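Local coordinates for protein GH26C (Muricauda sp. MAR_2010_75, PDB 6Q78) that probably hydrolyses internal beta-1,4-mannosidic linkages in mannan polysaccharides, at residues A[156-168]-A[182-196]. Sequence-based numbering, arbitrary orientation.
Sequences FCWHFREPFEGEH and ALKSILPGGENHDYY
Pro163 is wedged between Ala182, Ser185, Ile186, Asn192 and Tyr195, and the tightly packed part of the contact is built round its ring. Its CB lies 3.5 Å from Tyr195 CE1, CD meets Ala182 CB, and CG approaches both Ser185 OG and Ile186 CG2. Deeper in, Phe160 and Tyr196 meet rim to rim, planes at 27°, with Phe160 CE2 3.6 Å from Tyr196 CD1. Trp158 extends this aromatic layer, its CH2 3.7 Å from Tyr196 CE1; CG swung away from the backbone N in both Trp158 (chi1 -173°) and Phe160 (178°) lays the two rings beside Tyr196. In the TIM barrel of this glycoside hydrolase family, the segment 156-168 runs on from parallel strand 153-157 and packs its loop against the junction of helices 176-186 and 193-208. Over Phe164 the packing stays close but turns polar. Asn192 ND2 sits 3.4 Å above the centre of the Phe164 ring, the amide steeply inclined to it, and is held there by a 2.9 Å hydrogen bond to Ser185 OG. The loose side begins at the exposed Glu191, which reaches only the edge of that ring, OE2 lying 3.6 Å from Phe164 CE1. At another margin a water donates to Arg161 O and to Tyr195 OH (2.8 Å), bridging the segments, while the same hydroxyl also hydrogen-bonds Asp123.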
ATOM      1  N   PHE A 156      -2.670  -0.097  -4.437  1.00  6.40           N
ATOM      2  CA  PHE A 156      -2.905  -1.523  -4.684  1.00  5.39           C
ATOM      3  C   PHE A 156      -1.716  -2.364  -4.265  1.00  6.43           C
ATOM      4  O   PHE A 156      -0.582  -2.089  -4.691  1.00  7.87           O
ATOM      5  CB  PHE A 156      -3.092  -1.814  -6.176  1.00  5.69           C
ATOM      6  CG  PHE A 156      -4.493  -1.609  -6.691  1.00  6.34           C
ATOM      7  CD1 PHE A 156      -5.011  -0.311  -6.854  1.00  7.98           C
ATOM      8  CD2 PHE A 156      -5.292  -2.699  -6.994  1.00  6.23           C
ATOM      9  CE1 PHE A 156      -6.311  -0.109  -7.354  1.00  7.96           C
ATOM     10  CE2 PHE A 156      -6.586  -2.499  -7.530  1.00  6.19           C
ATOM     11  CZ  PHE A 156      -7.080  -1.201  -7.711  1.00  6.05           C
ATOM     12  N   CYS A 157      -1.983  -3.403  -3.475  1.00  5.64           N
ATOM     13  CA  CYS A 157      -1.040  -4.495  -3.268  1.00  5.62           C
ATOM     14  C   CYS A 157      -1.469  -5.636  -4.190  1.00  6.44           C
ATOM     15  O   CYS A 157      -2.408  -5.497  -4.986  1.00  6.67           O
ATOM     16  CB  CYS A 157      -0.969  -4.900  -1.788  1.00  6.43           C
ATOM     17  SG  CYS A 157      -2.545  -5.558  -1.136  1.00  9.77           S
ATOM     18  N   TRP A 158      -0.753  -6.766  -4.132  1.00  5.89           N
ATOM     19  CA  TRP A 158      -1.026  -7.878  -5.044  1.00  5.93           C
ATOM     20  C   TRP A 158      -0.731  -9.190  -4.332  1.00  6.83           C
ATOM     21  O   TRP A 158       0.427  -9.644  -4.298  1.00  6.66           O
ATOM     22  CB  TRP A 158      -0.168  -7.723  -6.284  1.00  8.19           C
ATOM     23  CG  TRP A 158      -0.486  -8.723  -7.356  1.00  7.66           C
ATOM     24  CD1 TRP A 158      -1.613  -9.516  -7.454  1.00  7.78           C
ATOM     25  CD2 TRP A 158       0.285  -8.987  -8.530  1.00  6.35           C
ATOM     26  NE1 TRP A 158      -1.564 -10.287  -8.614  1.00  7.24           N
ATOM     27  CE2 TRP A 158      -0.409  -9.966  -9.291  1.00  6.53           C
ATOM     28  CE3 TRP A 158       1.507  -8.516  -8.998  1.00  6.57           C
ATOM     29  CZ2 TRP A 158       0.074 -10.435 -10.503  1.00  7.42           C
ATOM     30  CZ3 TRP A 158       2.002  -9.018 -10.202  1.00  9.99           C
ATOM     31  CH2 TRP A 158       1.288  -9.955 -10.931  1.00  8.89           C
ATOM     32  N   HIS A 159      -1.786  -9.826  -3.797  1.00  6.26           N
ATOM     33  CA  HIS A 159      -1.634 -11.174  -3.259  1.00  6.59           C
ATOM     34  C   HIS A 159      -1.744 -12.129  -4.442  1.00  7.52           C
ATOM     35  O   HIS A 159      -2.815 -12.664  -4.783  1.00  9.58           O
ATOM     36  CB  HIS A 159      -2.644 -11.451  -2.154  1.00  7.13           C
ATOM     37  CG  HIS A 159      -2.310 -10.775  -0.861  1.00  6.73           C
ATOM     38  ND1 HIS A 159      -2.667  -9.467  -0.596  1.00  9.12           N
ATOM     39  CD2 HIS A 159      -1.675 -11.229   0.253  1.00  9.95           C
ATOM     40  CE1 HIS A 159      -2.241  -9.138   0.616  1.00  8.36           C
ATOM     41  NE2 HIS A 159      -1.619 -10.180   1.144  1.00 10.83           N
ATOM     42  N   PHE A 160      -0.593 -12.299  -5.107  1.00  7.51           N
ATOM     43  CA  PHE A 160      -0.464 -13.009  -6.384  1.00  9.30           C
ATOM     44  C   PHE A 160      -0.304 -14.502  -6.118  1.00  7.44           C
ATOM     45  O   PHE A 160       0.681 -14.937  -5.527  1.00  8.07           O
ATOM     46  CB  PHE A 160       0.752 -12.388  -7.082  1.00  9.10           C
ATOM     47  CG  PHE A 160       1.132 -12.995  -8.435  1.00  7.58           C
ATOM     48  CD1 PHE A 160       0.211 -13.653  -9.225  1.00 10.05           C
ATOM     49  CD2 PHE A 160       2.425 -12.830  -8.913  1.00  8.19           C
ATOM     50  CE1 PHE A 160       0.597 -14.170 -10.475  1.00 10.42           C
ATOM     51  CE2 PHE A 160       2.816 -13.377 -10.120  1.00  9.83           C
ATOM     52  CZ  PHE A 160       1.908 -14.053 -10.898  1.00  9.20           C
ATOM     53  N   ARG A 161      -1.313 -15.278  -6.490  1.00  7.62           N
ATOM     54  CA  ARG A 161      -1.231 -16.722  -6.290  1.00  8.41           C
ATOM     55  C   ARG A 161      -0.117 -17.291  -7.157  1.00  9.34           C
ATOM     56  O   ARG A 161       0.078 -16.884  -8.305  1.00 10.60           O
ATOM     57  CB  ARG A 161      -2.586 -17.387  -6.581  1.00  8.32           C
ATOM     58  CG  ARG A 161      -3.639 -16.942  -5.573  1.00  9.03           C
ATOM     59  CD  ARG A 161      -5.033 -17.445  -5.909  1.00 10.31           C
ATOM     60  NE  ARG A 161      -6.014 -16.633  -5.204  1.00 18.09           N
ATOM     61  CZ  ARG A 161      -6.427 -16.836  -3.963  1.00 20.00           C
ATOM     62  NH1 ARG A 161      -5.956 -17.848  -3.250  1.00 23.78           N
ATOM     63  NH2 ARG A 161      -7.311 -15.978  -3.425  1.00 21.42           N
ATOM     64  N   GLU A 162       0.604 -18.257  -6.608  1.00  9.53           N
ATOM     65  CA  GLU A 162       1.810 -18.737  -7.244  1.00  9.28           C
ATOM     66  C   GLU A 162       1.472 -19.370  -8.594  1.00  9.35           C
ATOM     67  O   GLU A 162       0.373 -19.904  -8.786  1.00 10.05           O
ATOM     68  CB  GLU A 162       2.536 -19.728  -6.323  1.00  9.57           C
ATOM     69  CG  GLU A 162       1.824 -21.099  -6.108  1.00 10.33           C
ATOM     70  CD  GLU A 162       1.976 -22.021  -7.290  1.00 11.92           C
ATOM     71  OE1 GLU A 162       1.053 -22.867  -7.537  1.00 13.91           O
ATOM     72  OE2 GLU A 162       3.028 -21.922  -7.963  1.00 14.38           O
ATOM     73  N   PRO A 163       2.417 -19.337  -9.541  1.00 10.06           N
ATOM     74  CA  PRO A 163       2.060 -19.544 -10.959  1.00 10.37           C
ATOM     75  C   PRO A 163       1.841 -20.986 -11.388  1.00 10.33           C
ATOM     76  O   PRO A 163       1.185 -21.206 -12.424  1.00 14.35           O
ATOM     77  CB  PRO A 163       3.269 -18.944 -11.718  1.00 13.37           C
ATOM     78  CG  PRO A 163       4.410 -19.162 -10.750  1.00 10.43           C
ATOM     79  CD  PRO A 163       3.787 -18.842  -9.394  1.00  9.57           C
ATOM     80  N   PHE A 164       2.359 -21.974 -10.657  1.00 10.73           N
ATOM     81  CA  PHE A 164       2.255 -23.349 -11.136  1.00 12.98           C
ATOM     82  C   PHE A 164       0.816 -23.842 -11.096  1.00 18.68           C
ATOM     83  O   PHE A 164       0.349 -24.501 -12.035  1.00 18.01           O
ATOM     84  CB  PHE A 164       3.176 -24.276 -10.337  1.00 12.36           C
ATOM     85  CG  PHE A 164       4.631 -24.084 -10.636  1.00 13.32           C
ATOM     86  CD1 PHE A 164       5.185 -24.638 -11.775  1.00 15.70           C
ATOM     87  CD2 PHE A 164       5.442 -23.349  -9.778  1.00 17.15           C
ATOM     88  CE1 PHE A 164       6.540 -24.462 -12.070  1.00 15.24           C
ATOM     89  CE2 PHE A 164       6.783 -23.169 -10.055  1.00 15.15           C
ATOM     90  CZ  PHE A 164       7.343 -23.738 -11.193  1.00 16.07           C
ATOM     91  N   GLU A 165       0.109 -23.582  -9.995  1.00 12.71           N
ATOM     92  CA  GLU A 165      -1.284 -23.992  -9.907  1.00 14.98           C
ATOM     93  C   GLU A 165      -2.243 -22.831  -9.691  1.00 14.78           C
ATOM     94  O   GLU A 165      -3.457 -23.003  -9.872  1.00 14.05           O
ATOM     95  CB  GLU A 165      -1.489 -25.061  -8.816  1.00 13.08           C
ATOM     96  CG  GLU A 165      -0.798 -26.412  -9.159  1.00 18.96           C
ATOM     97  CD  GLU A 165      -1.036 -27.519  -8.130  1.00 35.16           C
ATOM     98  OE1 GLU A 165      -1.484 -27.237  -6.993  1.00 39.32           O
ATOM     99  OE2 GLU A 165      -0.760 -28.693  -8.468  1.00 45.80           O
ATOM    100  N   GLY A 166      -1.744 -21.645  -9.347  1.00 11.64           N
ATOM    101  CA  GLY A 166      -2.626 -20.498  -9.261  1.00 10.35           C
ATOM    102  C   GLY A 166      -3.599 -20.479  -8.106  1.00 10.37           C
ATOM    103  O   GLY A 166      -4.549 -19.701  -8.149  1.00 11.28           O
ATOM    104  N   GLU A 167      -3.355 -21.258  -7.055  1.00 12.80           N
ATOM    105  CA  GLU A 167      -4.316 -21.347  -5.958  1.00 11.30           C
ATOM    106  C   GLU A 167      -3.892 -20.636  -4.685  1.00 12.81           C
ATOM    107  O   GLU A 167      -4.773 -20.178  -3.948  1.00 14.14           O
ATOM    108  CB  GLU A 167      -4.607 -22.816  -5.621  1.00 15.61           C
ATOM    109  CG  GLU A 167      -5.240 -23.543  -6.766  1.00 15.24           C
ATOM    110  CD  GLU A 167      -5.674 -24.945  -6.387  1.00 32.15           C
ATOM    111  OE1 GLU A 167      -6.872 -25.264  -6.561  1.00 38.87           O
ATOM    112  OE2 GLU A 167      -4.819 -25.702  -5.885  1.00 35.51           O
ATOM    113  N   HIS A 168      -2.581 -20.553  -4.374  1.00 11.64           N
ATOM    114  CA  HIS A 168      -2.126 -20.090  -3.063  1.00 13.05           C
ATOM    115  C   HIS A 168      -1.013 -19.069  -3.206  1.00 11.84           C
ATOM    116  O   HIS A 168      -0.135 -19.206  -4.068  1.00 11.54           O
ATOM    117  CB  HIS A 168      -1.602 -21.279  -2.228  1.00 14.43           C
ATOM    118  CG  HIS A 168      -2.630 -22.343  -2.002  1.00 17.08           C
ATOM    119  ND1 HIS A 168      -3.765 -22.140  -1.239  1.00 29.03           N
ATOM    120  CD2 HIS A 168      -2.706 -23.614  -2.465  1.00 18.40           C
ATOM    121  CE1 HIS A 168      -4.489 -23.249  -1.234  1.00 22.15           C
ATOM    122  NE2 HIS A 168      -3.870 -24.153  -1.968  1.00 23.83           N
ATOM    123  N   ALA A 182       8.622 -20.870  -7.468  1.00 11.91           N
ATOM    124  CA  ALA A 182       7.641 -19.961  -8.052  1.00 10.68           C
ATOM    125  C   ALA A 182       8.285 -18.691  -8.593  1.00 12.02           C
ATOM    126  O   ALA A 182       8.020 -18.300  -9.734  1.00 10.57           O
ATOM    127  CB  ALA A 182       6.555 -19.655  -7.022  1.00 12.95           C
ATOM    128  N   LEU A 183       9.097 -18.005  -7.774  1.00 10.34           N
ATOM    129  CA  LEU A 183       9.653 -16.720  -8.213  1.00 11.79           C
ATOM    130  C   LEU A 183      10.655 -16.939  -9.335  1.00 12.22           C
ATOM    131  O   LEU A 183      10.611 -16.266 -10.368  1.00 10.51           O
ATOM    132  CB  LEU A 183      10.302 -15.958  -7.042  1.00 11.97           C
ATOM    133  CG  LEU A 183      10.779 -14.546  -7.438  1.00 12.85           C
ATOM    134  CD1 LEU A 183      10.668 -13.529  -6.280  1.00 13.76           C
ATOM    135  CD2 LEU A 183      12.194 -14.553  -7.930  1.00 12.40           C
ATOM    136  N   LYS A 184      11.544 -17.911  -9.174  1.00 12.50           N
ATOM    137  CA  LYS A 184      12.476 -18.213 -10.255  1.00 12.40           C
ATOM    138  C   LYS A 184      11.744 -18.461 -11.572  1.00 11.94           C
ATOM    139  O   LYS A 184      12.230 -18.068 -12.643  1.00 14.90           O
ATOM    140  CB  LYS A 184      13.368 -19.417  -9.895  1.00 15.59           C
ATOM    141  CG  LYS A 184      14.301 -19.155  -8.702  1.00 19.65           C
ATOM    142  CD  LYS A 184      14.845 -20.459  -8.096  1.00 25.42           C
ATOM    143  CE  LYS A 184      15.617 -20.176  -6.812  1.00 27.60           C
ATOM    144  NZ  LYS A 184      16.053 -21.450  -6.168  1.00 38.43           N
ATOM    145  N   SER A 185      10.564 -19.104 -11.517  1.00 11.52           N
ATOM    146  CA  SER A 185       9.869 -19.486 -12.737  1.00 11.62           C
ATOM    147  C   SER A 185       9.263 -18.299 -13.484  1.00 11.16           C
ATOM    148  O   SER A 185       8.869 -18.459 -14.642  1.00 11.45           O
ATOM    149  CB  SER A 185       8.788 -20.538 -12.450  1.00 11.65           C
ATOM    150  OG  SER A 185       7.613 -19.911 -11.917  1.00 11.51           O
ATOM    151  N   ILE A 186       9.125 -17.131 -12.846  1.00 10.61           N
ATOM    152  CA  ILE A 186       8.528 -15.988 -13.538  1.00 10.23           C
ATOM    153  C   ILE A 186       9.555 -15.013 -14.085  1.00 10.39           C
ATOM    154  O   ILE A 186       9.175 -14.061 -14.789  1.00 11.00           O
ATOM    155  CB  ILE A 186       7.436 -15.279 -12.721  1.00  9.56           C
ATOM    156  CG1 ILE A 186       8.033 -14.663 -11.463  1.00  9.34           C
ATOM    157  CG2 ILE A 186       6.278 -16.217 -12.477  1.00 12.45           C
ATOM    158  CD1 ILE A 186       7.045 -13.707 -10.722  1.00  9.92           C
ATOM    159  N   LEU A 187      10.841 -15.234 -13.802  1.00 10.82           N
ATOM    160  CA  LEU A 187      11.895 -14.398 -14.335  1.00 11.99           C
ATOM    161  C   LEU A 187      12.108 -14.764 -15.798  1.00 11.85           C
ATOM    162  O   LEU A 187      11.688 -15.838 -16.252  1.00 12.74           O
ATOM    163  CB  LEU A 187      13.180 -14.689 -13.562  1.00 11.52           C
ATOM    164  CG  LEU A 187      13.155 -14.331 -12.069  1.00 12.29           C
ATOM    165  CD1 LEU A 187      14.441 -14.773 -11.369  1.00 13.11           C
ATOM    166  CD2 LEU A 187      12.955 -12.849 -11.952  1.00 16.83           C
ATOM    167  N   PRO A 188      12.724 -13.885 -16.572  1.00 14.73           N
ATOM    168  CA  PRO A 188      13.064 -14.242 -17.953  1.00 16.97           C
ATOM    169  C   PRO A 188      13.855 -15.546 -17.971  1.00 15.31           C
ATOM    170  O   PRO A 188      14.782 -15.740 -17.187  1.00 16.19           O
ATOM    171  CB  PRO A 188      13.898 -13.047 -18.427  1.00 15.52           C
ATOM    172  CG  PRO A 188      13.377 -11.895 -17.584  1.00 15.52           C
ATOM    173  CD  PRO A 188      13.114 -12.506 -16.225  1.00 17.19           C
ATOM    174  N   GLY A 189      13.471 -16.464 -18.861  1.00 15.45           N
ATOM    175  CA  GLY A 189      14.035 -17.797 -18.869  1.00 16.09           C
ATOM    176  C   GLY A 189      13.270 -18.795 -18.025  1.00 15.92           C
ATOM    177  O   GLY A 189      13.484 -19.997 -18.163  1.00 14.83           O
ATOM    178  N   GLY A 190      12.386 -18.325 -17.139  1.00 13.16           N
ATOM    179  CA  GLY A 190      11.581 -19.244 -16.337  1.00 13.14           C
ATOM    180  C   GLY A 190      10.420 -19.827 -17.126  1.00 13.80           C
ATOM    181  O   GLY A 190       9.923 -19.243 -18.090  1.00 12.92           O
ATOM    182  N   GLU A 191       9.984 -21.019 -16.704  1.00 13.16           N
ATOM    183  CA  GLU A 191       8.920 -21.693 -17.438  1.00 14.31           C
ATOM    184  C   GLU A 191       7.579 -20.983 -17.312  1.00 13.64           C
ATOM    185  O   GLU A 191       6.679 -21.228 -18.130  1.00 13.50           O
ATOM    186  CB  GLU A 191       8.846 -23.170 -17.041  1.00 15.67           C
ATOM    187  CG  GLU A 191       8.440 -23.375 -15.606  1.00 15.19           C
ATOM    188  CD  GLU A 191       8.211 -24.839 -15.275  0.26 22.07           C
ATOM    189  OE1 GLU A 191       7.236 -25.421 -15.791  0.64 31.63           O
ATOM    190  OE2 GLU A 191       9.012 -25.409 -14.506  0.84 35.21           O
ATOM    191  N   ASN A 192       7.432 -20.085 -16.338  1.00 11.98           N
ATOM    192  CA  ASN A 192       6.192 -19.331 -16.170  1.00 11.37           C
ATOM    193  C   ASN A 192       6.333 -17.853 -16.532  1.00 10.99           C
ATOM    194  O   ASN A 192       5.497 -17.024 -16.132  1.00 10.94           O
ATOM    195  CB  ASN A 192       5.665 -19.481 -14.738  1.00 10.94           C
ATOM    196  CG  ASN A 192       5.227 -20.904 -14.440  1.00 13.84           C
ATOM    197  OD1 ASN A 192       4.633 -21.553 -15.293  1.00 16.94           O
ATOM    198  ND2 ASN A 192       5.574 -21.415 -13.258  1.00 13.22           N
ATOM    199  N   HIS A 193       7.341 -17.494 -17.328  1.00 11.39           N
ATOM    200  CA  HIS A 193       7.575 -16.080 -17.625  1.00 11.10           C
ATOM    201  C   HIS A 193       6.489 -15.505 -18.530  1.00 11.81           C
ATOM    202  O   HIS A 193       6.027 -14.380 -18.302  1.00 10.53           O
ATOM    203  CB  HIS A 193       8.975 -15.927 -18.237  1.00 11.66           C
ATOM    204  CG  HIS A 193       9.355 -14.511 -18.518  1.00 11.52           C
ATOM    205  ND1 HIS A 193       9.431 -13.558 -17.527  1.00 10.98           N
ATOM    206  CD2 HIS A 193       9.690 -13.888 -19.674  1.00 13.38           C
ATOM    207  CE1 HIS A 193       9.788 -12.398 -18.063  1.00 11.56           C
ATOM    208  NE2 HIS A 193       9.975 -12.583 -19.362  1.00 13.64           N
ATOM    209  N   ASP A 194       6.068 -16.239 -19.563  1.00 12.66           N
ATOM    210  CA  ASP A 194       4.978 -15.745 -20.399  1.00 11.65           C
ATOM    211  C   ASP A 194       3.682 -15.638 -19.606  1.00 10.90           C
ATOM    212  O   ASP A 194       2.928 -14.668 -19.763  1.00 12.01           O
ATOM    213  CB  ASP A 194       4.793 -16.661 -21.606  1.00 12.97           C
ATOM    214  CG  ASP A 194       5.863 -16.457 -22.660  1.00 21.93           C
ATOM    215  OD1 ASP A 194       6.105 -17.397 -23.451  1.00 33.85           O
ATOM    216  OD2 ASP A 194       6.471 -15.373 -22.689  1.00 33.04           O
ATOM    217  N   TYR A 195       3.420 -16.611 -18.721  1.00 11.66           N
ATOM    218  CA  TYR A 195       2.277 -16.519 -17.810  1.00 11.20           C
ATOM    219  C   TYR A 195       2.322 -15.231 -16.999  1.00 10.06           C
ATOM    220  O   TYR A 195       1.299 -14.533 -16.828  1.00 10.15           O
ATOM    221  CB  TYR A 195       2.343 -17.721 -16.866  1.00 11.97           C
ATOM    222  CG  TYR A 195       1.357 -17.748 -15.722  1.00 11.01           C
ATOM    223  CD1 TYR A 195       1.660 -17.171 -14.505  1.00 10.20           C
ATOM    224  CD2 TYR A 195       0.147 -18.406 -15.832  1.00 13.48           C
ATOM    225  CE1 TYR A 195       0.787 -17.226 -13.437  1.00 10.95           C
ATOM    226  CE2 TYR A 195      -0.751 -18.449 -14.754  1.00 10.14           C
ATOM    227  CZ  TYR A 195      -0.400 -17.872 -13.560  1.00 12.46           C
ATOM    228  OH  TYR A 195      -1.271 -17.924 -12.493  1.00 12.09           O
ATOM    229  N   TYR A 196       3.503 -14.906 -16.470  1.00  9.57           N
ATOM    230  CA  TYR A 196       3.625 -13.695 -15.657  1.00  9.05           C
ATOM    231  C   TYR A 196       3.427 -12.434 -16.503  1.00 10.45           C
ATOM    232  O   TYR A 196       2.767 -11.480 -16.060  1.00  9.05           O
ATOM    233  CB  TYR A 196       5.002 -13.676 -14.990  1.00  9.55           C
ATOM    234  CG  TYR A 196       5.237 -12.466 -14.135  1.00  8.67           C
ATOM    235  CD1 TYR A 196       4.343 -12.143 -13.114  1.00  8.19           C
ATOM    236  CD2 TYR A 196       6.337 -11.629 -14.342  1.00  8.80           C
ATOM    237  CE1 TYR A 196       4.534 -11.027 -12.302  1.00  8.11           C
ATOM    238  CE2 TYR A 196       6.555 -10.491 -13.508  1.00  8.46           C
ATOM    239  CZ  TYR A 196       5.629 -10.213 -12.508  1.00  7.98           C
ATOM    240  OH  TYR A 196       5.747  -9.119 -11.689  1.00  9.49           O
TER
HETATM  241  O   HOH W   1      -1.908 -16.581 -10.166  1.00  9.80           O